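Long-range contacts in c-di-GMP synthase (Capnocytophaga granulosa, PDB 6WT9), which makes the second messenger 3',3'-c-di-GMP from two GTP molecules, as the nucleotide synthase of a CBASS antiphage defence system: residues A[64-68]-A[79-83]; A[171-175]-A[214-218]; A[190-196]-A[210-215]. One frame throughout, in Å; residues are numbered along the deposited sequence.

Contact 1 of 3, residues A[64-68]-A[79-83]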
loop_
_atom_site.group_PDB
_atom_site.type_symbol
_atom_site.label_atom_id
_atom_site.label_comp_id
_atom_site.label_asym_id
_atom_site.label_seq_id
_atom_site.Cartn_x
_atom_site.Cartn_y
_atom_site.Cartn_z
ATOM N N GLY A 64 10.194 7.744 9.560
ATOM C CA GLY A 64 10.018 6.601 10.437
ATOM C C GLY A 64 11.280 6.247 11.195
ATOM O O GLY A 64 11.212 5.729 12.313
ATOM N N GLU A 65 12.444 6.527 10.605
ATOM C CA GLU A 65 13.707 6.234 11.273
ATOM C C GLU A 65 13.933 7.168 12.455
ATOM O O GLU A 65 14.465 6.752 13.491
ATOM C CB GLU A 65 14.858 6.334 10.273
ATOM C CG GLU A 65 16.168 5.737 10.755
ATOM C CD GLU A 65 16.025 4.285 11.165
ATOM O OE1 GLU A 65 16.085 4.004 12.380
ATOM O OE2 GLU A 65 15.843 3.428 10.275
ATOM N N LYS A 66 13.530 8.434 12.322
ATOM C CA LYS A 66 13.655 9.367 13.436
ATOM C C LYS A 66 12.711 9.000 14.573
ATOM O O LYS A 66 13.062 9.149 15.749
ATOM C CB LYS A 66 13.393 10.796 12.959
ATOM C CG LYS A 66 14.474 11.355 12.044
ATOM C CD LYS A 66 14.116 12.759 11.576
ATOM C CE LYS A 66 15.182 13.332 10.659
ATOM N NZ LYS A 66 16.487 13.483 11.360
ATOM N N VAL A 67 11.506 8.526 14.244
ATOM C CA VAL A 67 10.597 8.040 15.280
ATOM C C VAL A 67 11.222 6.865 16.018
ATOM O O VAL A 67 11.134 6.765 17.248
ATOM C CB VAL A 67 9.236 7.664 14.664
ATOM C CG1 VAL A 67 8.320 7.064 15.717
ATOM C CG2 VAL A 67 8.591 8.881 14.029
ATOM N N LYS A 68 11.881 5.968 15.279
ATOM C CA LYS A 68 12.539 4.821 15.897
ATOM C C LYS A 68 13.606 5.260 16.895
ATOM O O LYS A 68 13.698 4.706 17.997
ATOM C CB LYS A 68 13.144 3.932 14.811
ATOM C CG LYS A 68 13.913 2.729 15.322
ATOM C CD LYS A 68 14.428 1.891 14.160
ATOM C CE LYS A 68 15.324 0.759 14.637
ATOM N NZ LYS A 68 15.831 -0.060 13.500
ATOM N N GLU A 79 11.632 -4.714 19.184
ATOM C CA GLU A 79 12.279 -4.629 17.885
ATOM C C GLU A 79 11.381 -3.837 16.945
ATOM O O GLU A 79 10.153 -3.880 17.050
ATOM C CB GLU A 79 12.585 -6.015 17.303
ATOM C CG GLU A 79 11.371 -6.811 16.869
ATOM C CD GLU A 79 11.752 -8.167 16.312
ATOM O OE1 GLU A 79 12.139 -9.050 17.106
ATOM O OE2 GLU A 79 11.684 -8.342 15.078
ATOM N N TYR A 80 12.007 -3.101 16.035
ATOM C CA TYR A 80 11.314 -2.153 15.175
ATOM C C TYR A 80 11.280 -2.673 13.746
ATOM O O TYR A 80 12.326 -3.003 13.178
ATOM C CB TYR A 80 11.990 -0.782 15.226
ATOM C CG TYR A 80 12.073 -0.203 16.618
ATOM C CD1 TYR A 80 11.034 0.557 17.135
ATOM C CD2 TYR A 80 13.192 -0.417 17.415
ATOM C CE1 TYR A 80 11.103 1.088 18.409
ATOM C CE2 TYR A 80 13.269 0.109 18.692
ATOM C CZ TYR A 80 12.221 0.862 19.183
ATOM O OH TYR A 80 12.289 1.391 20.450
ATOM N N GLN A 81 10.080 -2.746 13.174
ATOM C CA GLN A 81 9.885 -3.104 11.778
ATOM C C GLN A 81 8.936 -2.101 11.137
ATOM O O GLN A 81 8.295 -1.294 11.815
ATOM C CB GLN A 81 9.332 -4.530 11.624
ATOM C CG GLN A 81 10.224 -5.616 12.204
ATOM C CD GLN A 81 11.617 -5.621 11.604
ATOM O OE1 GLN A 81 11.814 -5.238 10.451
ATOM N NE2 GLN A 81 12.593 -6.056 12.392
ATOM N N TYR A 82 8.846 -2.161 9.813
ATOM C CA TYR A 82 7.999 -1.259 9.053
ATOM C C TYR A 82 6.981 -2.044 8.238
ATOM O O TYR A 82 7.254 -3.152 7.763
ATOM C CB TYR A 82 8.829 -0.364 8.121
ATOM C CG TYR A 82 9.727 0.605 8.859
ATOM C CD1 TYR A 82 11.056 0.295 9.111
ATOM C CD2 TYR A 82 9.241 1.825 9.311
ATOM C CE1 TYR A 82 11.878 1.174 9.786
ATOM C CE2 TYR A 82 10.056 2.712 9.986
ATOM C CZ TYR A 82 11.373 2.382 10.222
ATOM O OH TYR A 82 12.187 3.261 10.895
ATOM N N GLN A 83 5.797 -1.458 8.093
ATOM C CA GLN A 83 4.776 -1.965 7.192
ATOM C C GLN A 83 4.165 -0.782 6.455
ATOM O O GLN A 83 4.345 0.374 6.846
ATOM C CB GLN A 83 3.692 -2.756 7.935
ATOM C CG GLN A 83 2.776 -1.893 8.782
ATOM C CD GLN A 83 1.670 -2.683 9.455
ATOM O OE1 GLN A 83 1.541 -3.889 9.254
ATOM N NE2 GLN A 83 0.864 -2.002 10.260
#
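Helix segment 64-68 runs almost antiparallel to strand segment 79-83. The two N-to-C directions differ by 160°, and the axes come within 10.2 Å. CA atoms pair as G64 with Y82 at 8.2 Å and K68 with Y80 at 7.1 Å, so one helical turn faces two alternate strand residues. Both tyrosines point CA-to-CB toward the helix, whereas E79 and Q81 point away.

Y82 comes closest to the helix. Its ring edge lies against the CA of G64. A side chain at G64 would collide, since an ideal CB would sit 2.7 Å from Y82 CE2. The phenol ends over the backbone, with Y82 OH 3.0 Å from G64 O. That same G64 O accepts the helical hydrogen bond from K68 N at 3.0 Å. E65 curls back, which puts its OE2 3.7 Å from Y82 OH. One turn on, K68 is fully extended and lies over the Y80 ring. K68 CG is 3.9 Å from the ring centroid, 21° off the normal, a CH-pi contact. K68 CE comes 3.7 Å from Y80 CD2.

The contact joins helix 54-71 to strand 78-83 of the nucleotidyltransferase sheet, an alpha-on-beta packing. V67 continues it onto L100 and I178 of other strands in the sheet, and Y82 also touches I98 and L100.

Aromatic surface therefore meets glycine backbone at one end and a lysine's aliphatic chain at the other. The lack of a side chain at G64 lets the Y82 ring edge close in and its hydroxyl reach the helix backbone, while the K68 methylenes cover a face of Y80.

Contact 2 of 3, residues A[171-175]-A[214-218]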
loop_
_atom_site.group_PDB
_atom_site.type_symbol
_atom_site.label_atom_id
_atom_site.label_comp_id
_atom_site.label_asym_id
_atom_site.label_seq_id
_atom_site.Cartn_x
_atom_site.Cartn_y
_atom_site.Cartn_z
ATOM N N THR A 171 -5.241 9.378 20.207
ATOM C CA THR A 171 -6.660 9.099 20.411
ATOM C C THR A 171 -7.029 7.678 20.000
ATOM O O THR A 171 -7.799 7.011 20.698
ATOM C CB THR A 171 -7.506 10.114 19.642
ATOM O OG1 THR A 171 -7.304 11.421 20.195
ATOM C CG2 THR A 171 -8.985 9.759 19.717
ATOM N N HIS A 172 -6.496 7.197 18.883
ATOM C CA HIS A 172 -6.879 5.873 18.407
ATOM C C HIS A 172 -6.189 4.796 19.240
ATOM O O HIS A 172 -4.979 4.883 19.469
ATOM C CB HIS A 172 -6.526 5.700 16.935
ATOM C CG HIS A 172 -7.191 4.524 16.292
ATOM N ND1 HIS A 172 -6.575 3.298 16.162
ATOM C CD2 HIS A 172 -8.426 4.382 15.755
ATOM C CE1 HIS A 172 -7.399 2.455 15.566
ATOM N NE2 HIS A 172 -8.529 3.088 15.308
ATOM N N PRO A 173 -6.916 3.777 19.699
ATOM C CA PRO A 173 -6.325 2.780 20.603
ATOM C C PRO A 173 -5.442 1.743 19.926
ATOM O O PRO A 173 -4.910 0.869 20.620
ATOM C CB PRO A 173 -7.564 2.116 21.222
ATOM C CG PRO A 173 -8.601 2.224 20.162
ATOM C CD PRO A 173 -8.354 3.543 19.479
ATOM N N LYS A 174 -5.267 1.794 18.606
ATOM C CA LYS A 174 -4.408 0.841 17.919
ATOM C C LYS A 174 -3.143 1.461 17.344
ATOM O O LYS A 174 -2.240 0.715 16.947
ATOM C CB LYS A 174 -5.175 0.135 16.790
ATOM C CG LYS A 174 -6.117 -0.966 17.255
ATOM C CD LYS A 174 -6.613 -1.787 16.073
ATOM C CE LYS A 174 -8.111 -1.627 15.858
ATOM N NZ LYS A 174 -8.907 -2.311 16.915
ATOM N N ALA A 175 -3.044 2.787 17.290
ATOM C CA ALA A 175 -1.881 3.409 16.676
ATOM C C ALA A 175 -1.711 4.826 17.199
ATOM O O ALA A 175 -2.688 5.507 17.521
ATOM C CB ALA A 175 -1.996 3.424 15.147
ATOM N N ILE A 214 -1.717 -7.261 17.102
ATOM C CA ILE A 214 -1.736 -5.833 17.390
ATOM C C ILE A 214 -2.330 -5.600 18.771
ATOM O O ILE A 214 -3.347 -6.201 19.136
ATOM C CB ILE A 214 -2.531 -5.080 16.309
ATOM C CG1 ILE A 214 -1.993 -5.424 14.918
ATOM C CG2 ILE A 214 -2.489 -3.578 16.557
ATOM C CD1 ILE A 214 -0.529 -5.102 14.731
ATOM N N TYR A 215 -1.697 -4.724 19.545
ATOM C CA TYR A 215 -2.218 -4.374 20.858
ATOM C C TYR A 215 -3.382 -3.402 20.715
ATOM O O TYR A 215 -3.297 -2.420 19.971
ATOM C CB TYR A 215 -1.129 -3.763 21.733
ATOM C CG TYR A 215 -1.662 -3.236 23.044
ATOM C CD1 TYR A 215 -2.156 -4.103 24.009
ATOM C CD2 TYR A 215 -1.680 -1.874 23.314
ATOM C CE1 TYR A 215 -2.650 -3.629 25.210
ATOM C CE2 TYR A 215 -2.170 -1.389 24.513
ATOM C CZ TYR A 215 -2.655 -2.273 25.456
ATOM O OH TYR A 215 -3.146 -1.802 26.652
ATOM N N ASN A 216 -4.466 -3.677 21.432
ATOM C CA ASN A 216 -5.666 -2.850 21.413
ATOM C C ASN A 216 -5.781 -2.159 22.767
ATOM O O ASN A 216 -6.124 -2.797 23.768
ATOM C CB ASN A 216 -6.901 -3.695 21.109
ATOM C CG ASN A 216 -8.115 -2.857 20.769
ATOM O OD1 ASN A 216 -8.369 -1.825 21.390
ATOM N ND2 ASN A 216 -8.873 -3.297 19.771
ATOM N N LYS A 217 -5.490 -0.856 22.792
ATOM C CA LYS A 217 -5.561 -0.100 24.038
ATOM C C LYS A 217 -6.977 -0.067 24.596
ATOM O O LYS A 217 -7.164 -0.042 25.818
ATOM C CB LYS A 217 -5.041 1.320 23.806
ATOM C CG LYS A 217 -5.026 2.220 25.031
ATOM C CD LYS A 217 -4.573 3.621 24.650
ATOM C CE LYS A 217 -4.518 4.544 25.853
ATOM N NZ LYS A 217 -4.070 5.913 25.473
ATOM N N ARG A 218 -7.983 -0.084 23.720
ATOM C CA ARG A 218 -9.366 0.032 24.169
ATOM C C ARG A 218 -9.815 -1.212 24.927
ATOM O O ARG A 218 -10.479 -1.104 25.965
ATOM C CB ARG A 218 -10.274 0.299 22.967
ATOM C CG ARG A 218 -11.747 0.029 23.199
ATOM C CD ARG A 218 -12.180 -1.217 22.452
ATOM N NE ARG A 218 -11.535 -1.313 21.145
ATOM C CZ ARG A 218 -11.970 -0.704 20.048
ATOM N NH1 ARG A 218 -13.058 0.051 20.093
ATOM N NH2 ARG A 218 -11.315 -0.849 18.903
#
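H172 leads into the contact but points its CA-to-CB bond away. P173 is the first residue to press on segment 214-218. Its O accepts a hydrogen bond from K217 N at 2.8 Å, nearly straight at 164°. Its ring is the main apolar surface here. P173 CB lies 3.7 Å from K217 CB and 3.4 Å from R218 N, and P173 CG sits over one face of the R218 guanidinium. P173 and K174 are the middle residues of a turn close to type I, which links strands 167-169 and 176-180, an antiparallel pair. Segment 214-218 is likewise the end of a strand entering a connection, from 212-216 to 221-226. Two neighbouring loops at one end of the sheet thus pack together. N216 shapes the second one with an Asx turn: its OD1 accepts a weak hydrogen bond from R218 N (2.9 Å) and a hydrogen bond from S219 N. R218 NE also bonds to N216 OD1 at 3.2 Å. K174 brings its amine back to this loop. K174 NZ lies 3.0 Å from N216 ND2 and 3.4 Å from R218 NH2, all of them donors. The amine's charge is met by a salt bridge to E223.

Contact 3 of 3, residues A[190-196]-A[210-215]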
loop_
_atom_site.group_PDB
_atom_site.type_symbol
_atom_site.label_atom_id
_atom_site.label_comp_id
_atom_site.label_asym_id
_atom_site.label_seq_id
_atom_site.Cartn_x
_atom_site.Cartn_y
_atom_site.Cartn_z
ATOM N N VAL A 190 2.584 1.457 15.813
ATOM C CA VAL A 190 1.706 0.362 16.211
ATOM C C VAL A 190 2.448 -0.534 17.195
ATOM O O VAL A 190 3.608 -0.892 16.963
ATOM C CB VAL A 190 1.227 -0.441 14.988
ATOM C CG1 VAL A 190 0.331 -1.586 15.418
ATOM C CG2 VAL A 190 0.502 0.469 14.008
ATOM N N ILE A 191 1.774 -0.898 18.285
ATOM C CA ILE A 191 2.333 -1.748 19.330
ATOM C C ILE A 191 1.832 -3.170 19.114
ATOM O O ILE A 191 0.624 -3.393 18.980
ATOM C CB ILE A 191 1.943 -1.235 20.727
ATOM C CG1 ILE A 191 2.317 0.242 20.882
ATOM C CG2 ILE A 191 2.587 -2.079 21.814
ATOM C CD1 ILE A 191 3.787 0.530 20.672
ATOM N N ALA A 192 2.751 -4.135 19.089
ATOM C CA ALA A 192 2.386 -5.514 18.797
ATOM C C ALA A 192 3.376 -6.463 19.465
ATOM O O ALA A 192 4.362 -6.040 20.077
ATOM C CB ALA A 192 2.327 -5.755 17.284
ATOM N N ASN A 193 3.092 -7.760 19.349
ATOM C CA ASN A 193 4.015 -8.812 19.750
ATOM C C ASN A 193 3.884 -9.975 18.774
ATOM O O ASN A 193 2.948 -10.041 17.974
ATOM C CB ASN A 193 3.764 -9.276 21.192
ATOM C CG ASN A 193 2.477 -10.063 21.339
ATOM O OD1 ASN A 193 1.500 -9.820 20.632
ATOM N ND2 ASN A 193 2.470 -11.012 22.267
ATOM N N TRP A 194 4.840 -10.898 18.842
ATOM C CA TRP A 194 4.846 -12.055 17.957
ATOM C C TRP A 194 3.839 -13.100 18.422
ATOM O O TRP A 194 3.667 -13.329 19.622
ATOM C CB TRP A 194 6.240 -12.681 17.897
ATOM C CG TRP A 194 7.300 -11.772 17.362
ATOM C CD1 TRP A 194 8.302 -11.177 18.070
ATOM C CD2 TRP A 194 7.463 -11.353 16.003
ATOM N NE1 TRP A 194 9.081 -10.414 17.236
ATOM C CE2 TRP A 194 8.588 -10.506 15.961
ATOM C CE3 TRP A 194 6.770 -11.613 14.818
ATOM C CZ2 TRP A 194 9.034 -9.915 14.781
ATOM C CZ3 TRP A 194 7.216 -11.026 13.645
ATOM C CH2 TRP A 194 8.337 -10.188 13.636
ATOM N N TYR A 195 3.176 -13.737 17.460
ATOM C CA TYR A 195 2.265 -14.832 17.771
ATOM C C TYR A 195 3.060 -16.048 18.232
ATOM O O TYR A 195 3.969 -16.510 17.534
ATOM C CB TYR A 195 1.418 -15.173 16.545
ATOM C CG TYR A 195 0.426 -16.294 16.760
ATOM C CD1 TYR A 195 -0.811 -16.053 17.346
ATOM C CD2 TYR A 195 0.720 -17.593 16.366
ATOM C CE1 TYR A 195 -1.723 -17.075 17.540
ATOM C CE2 TYR A 195 -0.185 -18.621 16.556
ATOM C CZ TYR A 195 -1.404 -18.355 17.142
ATOM O OH TYR A 195 -2.307 -19.376 17.333
ATOM N N ASP A 196 2.717 -16.569 19.416
ATOM C CA ASP A 196 3.511 -17.615 20.054
ATOM C C ASP A 196 2.677 -18.843 20.411
ATOM O O ASP A 196 3.104 -19.655 21.238
ATOM C CB ASP A 196 4.203 -17.067 21.305
ATOM C CG ASP A 196 5.431 -17.869 21.695
ATOM O OD1 ASP A 196 5.802 -18.795 20.944
ATOM O OD2 ASP A 196 6.023 -17.573 22.754
ATOM N N ARG A 210 4.986 -16.554 11.661
ATOM C CA ARG A 210 3.948 -16.879 12.628
ATOM C C ARG A 210 2.975 -15.730 12.851
ATOM O O ARG A 210 1.927 -15.939 13.472
ATOM C CB ARG A 210 4.579 -17.304 13.956
ATOM C CG ARG A 210 5.797 -16.491 14.371
ATOM C CD ARG A 210 6.683 -17.302 15.307
ATOM N NE ARG A 210 7.915 -16.602 15.660
ATOM C CZ ARG A 210 8.140 -16.036 16.842
ATOM N NH1 ARG A 210 9.291 -15.421 17.076
ATOM N NH2 ARG A 210 7.216 -16.090 17.793
ATOM N N GLY A 211 3.289 -14.535 12.358
ATOM C CA GLY A 211 2.386 -13.409 12.442
ATOM C C GLY A 211 2.594 -12.567 13.688
ATOM O O GLY A 211 3.314 -12.926 14.621
ATOM N N ILE A 212 1.942 -11.407 13.688
ATOM C CA ILE A 212 1.964 -10.499 14.824
ATOM C C ILE A 212 0.539 -10.316 15.325
ATOM O O ILE A 212 -0.438 -10.627 14.638
ATOM C CB ILE A 212 2.595 -9.134 14.478
ATOM C CG1 ILE A 212 1.763 -8.410 13.417
ATOM C CG2 ILE A 212 4.028 -9.316 14.008
ATOM C CD1 ILE A 212 2.295 -7.040 13.055
ATOM N N GLN A 213 0.433 -9.807 16.550
ATOM C CA GLN A 213 -0.850 -9.523 17.180
ATOM C C GLN A 213 -0.832 -8.081 17.661
ATOM O O GLN A 213 -0.020 -7.720 18.520
ATOM C CB GLN A 213 -1.117 -10.490 18.337
ATOM C CG GLN A 213 -1.156 -11.951 17.900
ATOM C CD GLN A 213 -1.329 -12.917 19.057
ATOM O OE1 GLN A 213 -2.307 -13.661 19.118
ATOM N NE2 GLN A 213 -0.371 -12.915 19.976
ATOM N N ILE A 214 -1.717 -7.261 17.102
ATOM C CA ILE A 214 -1.736 -5.833 17.390
ATOM C C ILE A 214 -2.330 -5.600 18.771
ATOM O O ILE A 214 -3.347 -6.201 19.136
ATOM C CB ILE A 214 -2.531 -5.080 16.309
ATOM C CG1 ILE A 214 -1.993 -5.424 14.918
ATOM C CG2 ILE A 214 -2.489 -3.578 16.557
ATOM C CD1 ILE A 214 -0.529 -5.102 14.731
ATOM N N TYR A 215 -1.697 -4.724 19.545
ATOM C CA TYR A 215 -2.218 -4.374 20.858
ATOM C C TYR A 215 -3.382 -3.402 20.715
ATOM O O TYR A 215 -3.297 -2.420 19.971
ATOM C CB TYR A 215 -1.129 -3.763 21.733
ATOM C CG TYR A 215 -1.662 -3.236 23.044
ATOM C CD1 TYR A 215 -2.156 -4.103 24.009
ATOM C CD2 TYR A 215 -1.680 -1.874 23.314
ATOM C CE1 TYR A 215 -2.650 -3.629 25.210
ATOM C CE2 TYR A 215 -2.170 -1.389 24.513
ATOM C CZ TYR A 215 -2.655 -2.273 25.456
ATOM O OH TYR A 215 -3.146 -1.802 26.652
#
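Small residues and bulky ones interlock along this strand pair. A192 faces I214 as a non-hydrogen-bonded pair with CA atoms only 4.4 Å apart. The small methyl makes a shallow hollow, which I214 CD1 enters to 3.9 Å from A192 CB. V190 CG1 meets I214 CG2 at 3.6 Å. N193 and Q213 form the hydrogen-bonded pair, with Q213 N to N193 O at 2.9 Å and N193 N to Q213 O at 3.2 Å. Y215 N to I191 O (2.7 Å) and Y195 N to G211 O (3.0 Å) continue the pairing either side. The consecutive strands 185-194 and 212-216 form an antiparallel beta hairpin with a long, partly disordered connection. Strand 185-194 also pairs with 98-104, and 212-216 with 221-226. Toward the connection the larger groups take over. W194 CZ3 packs on I212 CG2 at 3.6 Å, and the R210 guanidinium covers a face of the indole. R210 NH2 also bonds to Y195 O at 3.3 Å. G211 adopts a positive phi of 91°, where a CB would jam against the carbonyl O of R210. The Y195 ring leans out beside Q213, Y195 CD1 3.3 Å from Q213 OE1, and makes a cation-pi contact with R225.

How the contacts relate
All three contacts reach the same mixed sheet. Contact 1 covers it with helix 54-71. Contact 3 is the pairing of two of its strands, and contact 2 closes a loop onto its end. Contacts 2 and 3 share I214 and Y215, with centres about 13 Å apart. They also touch where K174 O lies 3.8 Å from V190 CG1. Contacts 1 and 3 have centres about 15 Å apart and meet where E79 OE2 lies 3.1 Å from W194 CZ2. Contacts 1 and 2 do not touch; their nearest atoms are about 6 Å apart. Strand 78-83 of contact 1 pairs with 98-104, which probably carries metal-binding carboxylates, as in related nucleotidyltransferases.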